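Local coordinates for protein metagenomic carboxyl esterase MGS0156 (Uncultured organism, PDB 5D8M) that probably hydrolyses carboxylic ester bonds, as a metagenomic carboxyl esterase with an alpha/beta-hydrolase fold, at residues L91-L96 / V124-R129; A133-I138 / A161-E166; V155-G160 / S183-I188. One frame throughout, in Å; residues are numbered along the deposited sequence.

Contact 1: L91-L96 / V124-R129; sequences LVPGLL and VRTGGR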
# COMPACT_ATOMS: atom_id res chain seq x y z
N LEU A 91 -6.87 1.23 8.25
CA LEU A 91 -6.58 1.61 6.88
C LEU A 91 -5.91 2.98 6.84
O LEU A 91 -6.45 3.93 7.35
CB LEU A 91 -7.86 1.64 6.06
CG LEU A 91 -8.77 0.42 6.17
CD1 LEU A 91 -10.15 0.67 5.48
CD2 LEU A 91 -8.07 -0.78 5.55
N VAL A 92 -4.73 3.06 6.24
CA VAL A 92 -4.01 4.31 6.16
C VAL A 92 -3.68 4.61 4.71
O VAL A 92 -2.89 3.88 4.09
CB VAL A 92 -2.70 4.27 6.98
CG1 VAL A 92 -2.01 5.62 6.94
CG2 VAL A 92 -2.99 3.81 8.42
N PRO A 93 -4.24 5.71 4.16
CA PRO A 93 -4.02 6.04 2.75
C PRO A 93 -2.75 6.82 2.50
O PRO A 93 -2.02 7.13 3.44
CB PRO A 93 -5.23 6.91 2.41
CG PRO A 93 -5.49 7.64 3.67
CD PRO A 93 -5.21 6.63 4.79
N GLY A 94 -2.52 7.18 1.25
CA GLY A 94 -1.28 7.82 0.84
C GLY A 94 -1.36 9.26 0.37
O GLY A 94 -2.23 10.02 0.77
N LEU A 95 -0.39 9.62 -0.47
CA LEU A 95 -0.23 10.97 -0.97
C LEU A 95 -1.48 11.43 -1.74
O LEU A 95 -1.95 10.72 -2.62
CB LEU A 95 1.01 11.05 -1.88
CG LEU A 95 1.49 12.44 -2.31
CD1 LEU A 95 2.03 13.17 -1.09
CD2 LEU A 95 2.57 12.31 -3.37
N LEU A 96 -1.98 12.61 -1.39
CA LEU A 96 -3.12 13.23 -2.07
C LEU A 96 -4.46 12.54 -1.83
O LEU A 96 -5.48 12.98 -2.35
CB LEU A 96 -2.87 13.32 -3.59
CG LEU A 96 -1.77 14.29 -4.02
CD1 LEU A 96 -1.74 14.43 -5.54
CD2 LEU A 96 -1.97 15.65 -3.36
N VAL A 124 -8.14 5.86 8.70
CA VAL A 124 -7.42 7.00 9.24
C VAL A 124 -7.35 8.12 8.20
O VAL A 124 -7.02 7.89 7.03
CB VAL A 124 -6.00 6.59 9.68
CG1 VAL A 124 -5.21 7.83 10.19
CG2 VAL A 124 -6.10 5.52 10.76
N ARG A 125 -7.71 9.34 8.60
CA ARG A 125 -7.50 10.48 7.71
C ARG A 125 -6.12 11.04 7.99
O ARG A 125 -5.84 11.47 9.11
CB ARG A 125 -8.58 11.56 7.92
CG ARG A 125 -8.33 12.81 7.10
CD ARG A 125 -9.53 13.76 7.12
NE ARG A 125 -9.20 15.03 6.49
CZ ARG A 125 -10.08 15.98 6.18
NH1 ARG A 125 -11.38 15.82 6.44
NH2 ARG A 125 -9.65 17.11 5.62
N THR A 126 -5.24 10.98 7.00
CA THR A 126 -3.91 11.59 7.07
C THR A 126 -3.89 12.87 6.25
O THR A 126 -4.83 13.14 5.47
CB THR A 126 -2.82 10.63 6.54
OG1 THR A 126 -3.09 10.32 5.16
CG2 THR A 126 -2.77 9.34 7.35
N GLY A 127 -2.85 13.68 6.40
CA GLY A 127 -2.67 14.84 5.57
C GLY A 127 -2.23 14.38 4.19
O GLY A 127 -1.18 13.74 4.04
N GLY A 128 -3.04 14.68 3.18
CA GLY A 128 -2.69 14.33 1.82
C GLY A 128 -1.43 15.05 1.33
O GLY A 128 -0.74 14.55 0.44
N ARG A 129 -1.15 16.21 1.91
CA ARG A 129 0.01 17.00 1.51
C ARG A 129 1.03 17.20 2.65
O ARG A 129 1.83 18.13 2.61
CB ARG A 129 -0.46 18.34 0.97
CG ARG A 129 -1.43 18.19 -0.21
CD ARG A 129 -1.62 19.50 -0.93
NE ARG A 129 -2.59 20.37 -0.26
CZ ARG A 129 -2.92 21.58 -0.70
NH1 ARG A 129 -3.82 22.31 -0.06
NH2 ARG A 129 -2.34 22.07 -1.78
O HOH W 1 -0.76 9.36 4.04
O HOH W 2 -3.99 11.27 2.47
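Segment 91-96 runs out of strand 87-92, and segment 124-129 is the loop after the neighbouring parallel strand 120-123; they run in nearly the same direction and are tied at both ends by backbone bonds. Val124 N donates to Leu91 O at 2.9 Å, with an N-H...O angle of 171°, and lies almost on the C=O axis, carrying strand-to-strand bonding just past strand 120-123. Leu96 N meets Gly128 O at 2.9 Å from within the carbonyl plane, on a lone pair. Packing is tight around Pro93, whose ring atom CD presses on Val124 O at 3.1 Å. It is tight again where Gly128, without a side chain, brings its CA to 4.1 Å from Leu96 CA. On the buried side, Val92 CG1 crosses Thr126 CG2 at about a right angle, 3.8 Å away, and Ile139 of helix 132-143 packs against Val92 and Val124.

Between the two ends the segments separate and water fills in. The hydroxyl of Thr126, placed between its backbone N and carbonyl carbon (chi1 61°), lies close to Pro93 without bonding the other segment directly. Water 1 accepts from Thr126 OG1 at 2.8 Å and donates to Pro93 O, while water 2 donates to both Thr126 OG1 and Gly94 O. At the Gly128 end the side chains touch more lightly than the backbones: exposed Leu96 lays CD2 obliquely across Arg129 CG at 4.1 Å. The guanidinium of Arg129 turns away to the carbonyls of Ala205, Met208, Pro214 and Cys213, the last residue disulfide-bonded to Cys99.

In alpha/beta hydrolases the loop after the strand equivalent to 87-92 commonly contributes to the oxyanion hole, as 93-96 may here. The chemistry implies a loop fixed through main-chain atoms, with one threonine hydroxyl spanning the gap through waters.

Contact 2: A133-I138 / A161-E166; sequences ARNAAI and AVDVLE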
# COMPACT_ATOMS: atom_id res chain seq x y z
N ALA A 133 6.34 12.43 9.34
CA ALA A 133 6.38 12.66 10.78
C ALA A 133 5.06 13.23 11.30
O ALA A 133 4.54 12.81 12.35
CB ALA A 133 7.53 13.59 11.16
N ARG A 134 4.52 14.21 10.58
CA ARG A 134 3.25 14.80 10.97
C ARG A 134 2.10 13.76 10.91
O ARG A 134 1.25 13.71 11.80
CB ARG A 134 2.95 16.01 10.09
CG ARG A 134 1.74 16.78 10.58
CD ARG A 134 1.61 18.12 9.90
NE ARG A 134 0.62 18.98 10.56
CZ ARG A 134 0.36 20.22 10.18
NH1 ARG A 134 0.99 20.74 9.13
NH2 ARG A 134 -0.54 20.95 10.83
N ASN A 135 2.10 12.91 9.88
CA ASN A 135 1.06 11.90 9.75
C ASN A 135 1.22 10.76 10.75
O ASN A 135 0.23 10.19 11.21
CB ASN A 135 1.03 11.34 8.33
CG ASN A 135 0.34 12.28 7.36
OD1 ASN A 135 -0.29 13.23 7.78
ND2 ASN A 135 0.45 12.00 6.08
N ALA A 136 2.46 10.44 11.08
CA ALA A 136 2.76 9.44 12.10
C ALA A 136 2.14 9.82 13.44
O ALA A 136 1.65 8.96 14.17
CB ALA A 136 4.27 9.26 12.25
N ALA A 137 2.16 11.11 13.78
CA ALA A 137 1.55 11.54 15.03
C ALA A 137 0.03 11.39 14.99
O ALA A 137 -0.61 11.05 16.00
CB ALA A 137 1.96 12.98 15.37
N ILE A 138 -0.57 11.65 13.83
CA ILE A 138 -2.00 11.46 13.65
C ILE A 138 -2.39 10.00 13.90
O ILE A 138 -3.35 9.70 14.63
CB ILE A 138 -2.43 11.91 12.22
CG1 ILE A 138 -2.33 13.43 12.13
CG2 ILE A 138 -3.85 11.40 11.88
CD1 ILE A 138 -2.49 14.01 10.70
N ALA A 161 2.03 3.60 4.02
CA ALA A 161 2.88 2.55 4.56
C ALA A 161 4.05 3.12 5.32
O ALA A 161 4.41 2.61 6.37
CB ALA A 161 3.38 1.63 3.42
N VAL A 162 4.65 4.19 4.82
CA VAL A 162 5.82 4.71 5.50
C VAL A 162 5.43 5.73 6.55
O VAL A 162 6.17 5.89 7.51
CB VAL A 162 6.84 5.29 4.52
CG1 VAL A 162 7.36 4.14 3.63
CG2 VAL A 162 6.23 6.36 3.66
N ASP A 163 4.26 6.35 6.42
CA ASP A 163 3.66 7.07 7.55
C ASP A 163 3.57 6.11 8.76
O ASP A 163 3.96 6.46 9.87
CB ASP A 163 2.25 7.60 7.20
CG ASP A 163 2.25 8.77 6.20
OD1 ASP A 163 3.32 9.34 5.87
OD2 ASP A 163 1.12 9.11 5.75
N VAL A 164 3.10 4.88 8.55
CA VAL A 164 2.95 3.92 9.64
C VAL A 164 4.31 3.42 10.16
O VAL A 164 4.52 3.35 11.37
CB VAL A 164 2.05 2.72 9.22
CG1 VAL A 164 2.12 1.58 10.24
CG2 VAL A 164 0.59 3.17 9.08
N LEU A 165 5.24 3.09 9.26
CA LEU A 165 6.56 2.64 9.70
C LEU A 165 7.27 3.72 10.54
O LEU A 165 7.91 3.41 11.55
CB LEU A 165 7.45 2.25 8.50
CG LEU A 165 7.02 1.00 7.72
CD1 LEU A 165 8.08 0.57 6.66
CD2 LEU A 165 6.67 -0.17 8.66
N GLU A 166 7.17 4.97 10.12
CA GLU A 166 7.78 6.04 10.90
C GLU A 166 7.11 6.14 12.27
O GLU A 166 7.78 6.40 13.27
CB GLU A 166 7.71 7.38 10.15
CG GLU A 166 8.54 7.33 8.84
CD GLU A 166 9.16 8.67 8.41
OE1 GLU A 166 8.97 9.71 9.09
OE2 GLU A 166 9.87 8.67 7.38
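This is a steep crossing of two helices, 132-143 and 159-170, that pack on the same face of the central parallel sheet, joined by one polar side-chain pair and a small alanine-lined interface. The evidence is geometric: the axes of the two short segments approach to 8.0 Å with a signed crossing angle of -73°, and the CA atoms of Ala136 and Asp163 come within 5.2 Å.

Ala136 makes that closeness possible, since its methyl CB rests 3.7 Å from the backbone oxygen Asp163 O and 4.4 Å from Glu166 CB. One turn earlier, the exposed Ala133 lies beside the carboxylate of Glu166. That carboxylate is committed to a salt bridge with Arg230 of helix 227-236 through OE2.

The polar pair is formed by Asn135 and Asp163, which both place CG anti to the carbonyl carbon, beside the backbone N, and the two side chains cross obliquely. Asn135 ND2 donates to Asp163 OD2 at 3.0 Å, with a bent N-H...O angle of 146°. The amide arrives from above the carboxylate, 47° out of its plane, and the two flat groups stand nearly perpendicular. This steep approach also sets Asn135 CB 3.4 Å from Asp163 OD2.

Both groups have further partners that fix their rotation. Asn135 OD1 accepts from Gly127 N, while Asp163 OD1 receives Ser132 OG and a salt bridge from Lys159 NZ. The buried carboxylate is thus gripped from several sides, and the nearby ammonium would be expected to favour its ionised form.

Helix 159-170 settles on strand 151-157 by Val164, which packs on Phe154 and Thr156. Ile139 of helix 132-143 touches both Asp163 and Val164, and helix 227-236 closes over Glu166 with Tyr229 and Phe233.

Contact 3: V155-G160 / S183-I188; sequences VTHSKG and SVAGAI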
# COMPACT_ATOMS: atom_id res chain seq x y z
N VAL A 155 -3.45 -1.77 7.38
CA VAL A 155 -3.45 -2.03 5.95
C VAL A 155 -3.27 -0.69 5.28
O VAL A 155 -4.12 0.20 5.42
CB VAL A 155 -4.74 -2.70 5.47
CG1 VAL A 155 -4.66 -2.97 3.98
CG2 VAL A 155 -4.95 -4.03 6.24
N THR A 156 -2.14 -0.52 4.61
CA THR A 156 -1.68 0.80 4.21
C THR A 156 -1.51 0.84 2.71
O THR A 156 -1.30 -0.21 2.09
CB THR A 156 -0.32 1.14 4.92
OG1 THR A 156 0.71 0.24 4.48
CG2 THR A 156 -0.44 0.96 6.43
N HIS A 157 -1.58 2.04 2.13
CA HIS A 157 -1.41 2.20 0.70
C HIS A 157 -0.42 3.34 0.44
O HIS A 157 -0.49 4.40 1.09
CB HIS A 157 -2.77 2.50 0.02
CG HIS A 157 -2.69 2.73 -1.46
ND1 HIS A 157 -3.11 3.90 -2.05
CD2 HIS A 157 -2.26 1.93 -2.47
CE1 HIS A 157 -2.96 3.81 -3.36
NE2 HIS A 157 -2.45 2.62 -3.64
N SER A 158 0.50 3.09 -0.49
CA SER A 158 1.40 4.15 -0.95
C SER A 158 2.20 4.78 0.19
O SER A 158 2.85 4.11 0.98
CB SER A 158 0.57 5.20 -1.69
OG SER A 158 1.38 6.13 -2.37
N LYS A 159 2.11 6.10 0.30
CA LYS A 159 2.82 6.82 1.37
C LYS A 159 2.32 6.42 2.78
O LYS A 159 3.03 6.59 3.78
CB LYS A 159 2.69 8.34 1.16
CG LYS A 159 3.49 9.17 2.18
CD LYS A 159 3.54 10.65 1.80
CE LYS A 159 3.92 11.51 3.00
NZ LYS A 159 2.81 11.48 4.05
N GLY A 160 1.10 5.91 2.86
CA GLY A 160 0.55 5.49 4.14
C GLY A 160 1.39 4.44 4.83
O GLY A 160 1.49 4.38 6.06
N SER A 183 1.55 -3.72 3.77
CA SER A 183 1.80 -2.71 2.77
C SER A 183 1.15 -3.11 1.44
O SER A 183 1.45 -4.19 0.91
CB SER A 183 3.33 -2.54 2.60
OG SER A 183 3.65 -1.47 1.74
N VAL A 184 0.30 -2.25 0.90
CA VAL A 184 -0.30 -2.44 -0.41
C VAL A 184 0.17 -1.33 -1.36
O VAL A 184 -0.22 -0.17 -1.21
CB VAL A 184 -1.86 -2.42 -0.33
CG1 VAL A 184 -2.47 -2.75 -1.66
CG2 VAL A 184 -2.35 -3.40 0.78
N ALA A 185 1.01 -1.69 -2.33
CA ALA A 185 1.69 -0.71 -3.17
C ALA A 185 2.31 0.39 -2.29
O ALA A 185 2.23 1.58 -2.60
CB ALA A 185 0.73 -0.11 -4.19
N GLY A 186 2.92 -0.01 -1.18
CA GLY A 186 3.53 0.95 -0.29
C GLY A 186 4.84 1.48 -0.84
O GLY A 186 5.62 0.73 -1.43
N ALA A 187 5.09 2.76 -0.62
CA ALA A 187 6.29 3.40 -1.16
C ALA A 187 7.46 3.19 -0.22
O ALA A 187 8.05 4.15 0.27
CB ALA A 187 6.03 4.91 -1.37
N ILE A 188 7.81 1.93 0.02
CA ILE A 188 8.79 1.62 1.06
C ILE A 188 10.15 2.29 0.80
O ILE A 188 10.75 2.89 1.70
CB ILE A 188 8.98 0.09 1.19
CG1 ILE A 188 7.62 -0.62 1.34
CG2 ILE A 188 9.95 -0.25 2.35
CD1 ILE A 188 6.71 -0.07 2.45
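Four backbone hydrogen bonds join 155-160 to 183-188, two of them sound. Val184 N meets Thr156 O at 2.9 Å in the carbonyl plane, as parallel strands do. Beyond the strand ends, Ala187 N donates to Ser158 O at 3.1 Å, nearly straight at 169° but from above the carbonyl plane. Between them, Ser158 N is held only weakly, by both Val184 O and Ala185 O.

Ser158 has a strained backbone (phi 57°, psi -126°), the signature of the nucleophile elbow of alpha/beta hydrolases, with the sequence Thr-His-Ser-Lys-Gly around it. In one of its two conformers OG makes a weak hydrogen bond to His299 NE2, consistent with a catalytic serine-histidine pair.

Outward from the backbone, His157 places CG anti to its N, and its ring edge at CD2 lies 3.2 Å from Val184 O. NE2 of that ring is satisfied by His299 O. Earlier on the strand, the side chains of Val155 and Val184 cross obliquely, CG1 of the first 4.0 Å from CG2 of the second.

Strand 151-157 lies between strands 178-184 and 87-92 near the centre of the chain. Just past Ser158 helix 159-170 begins, its Ala161 packing against Thr156 and Ser183.

Overall arrangement
All three contacts are mainly buried, but contact 3 lies at the heart of the chain, its centre about 3 Å from the chain's centre, whereas contacts 1 and 2 lie about 11 and 13 Å out and reach exposed residues at their margins. Contacts 1 and 3 share the sheet: Val92 of one bonds through its backbone to Val155 and His157 of the other. Contacts 2 and 3 share helix 159-170, and Val92 of contact 1 packs on Val164 of contact 2. Chemistry follows place: main-chain pairing and the elbow dominate contact 3, main-chain bonds with bridging waters contact 1, and an amide-carboxylate bond between helices, backed by a salt bridge within helix 159-170, contact 2.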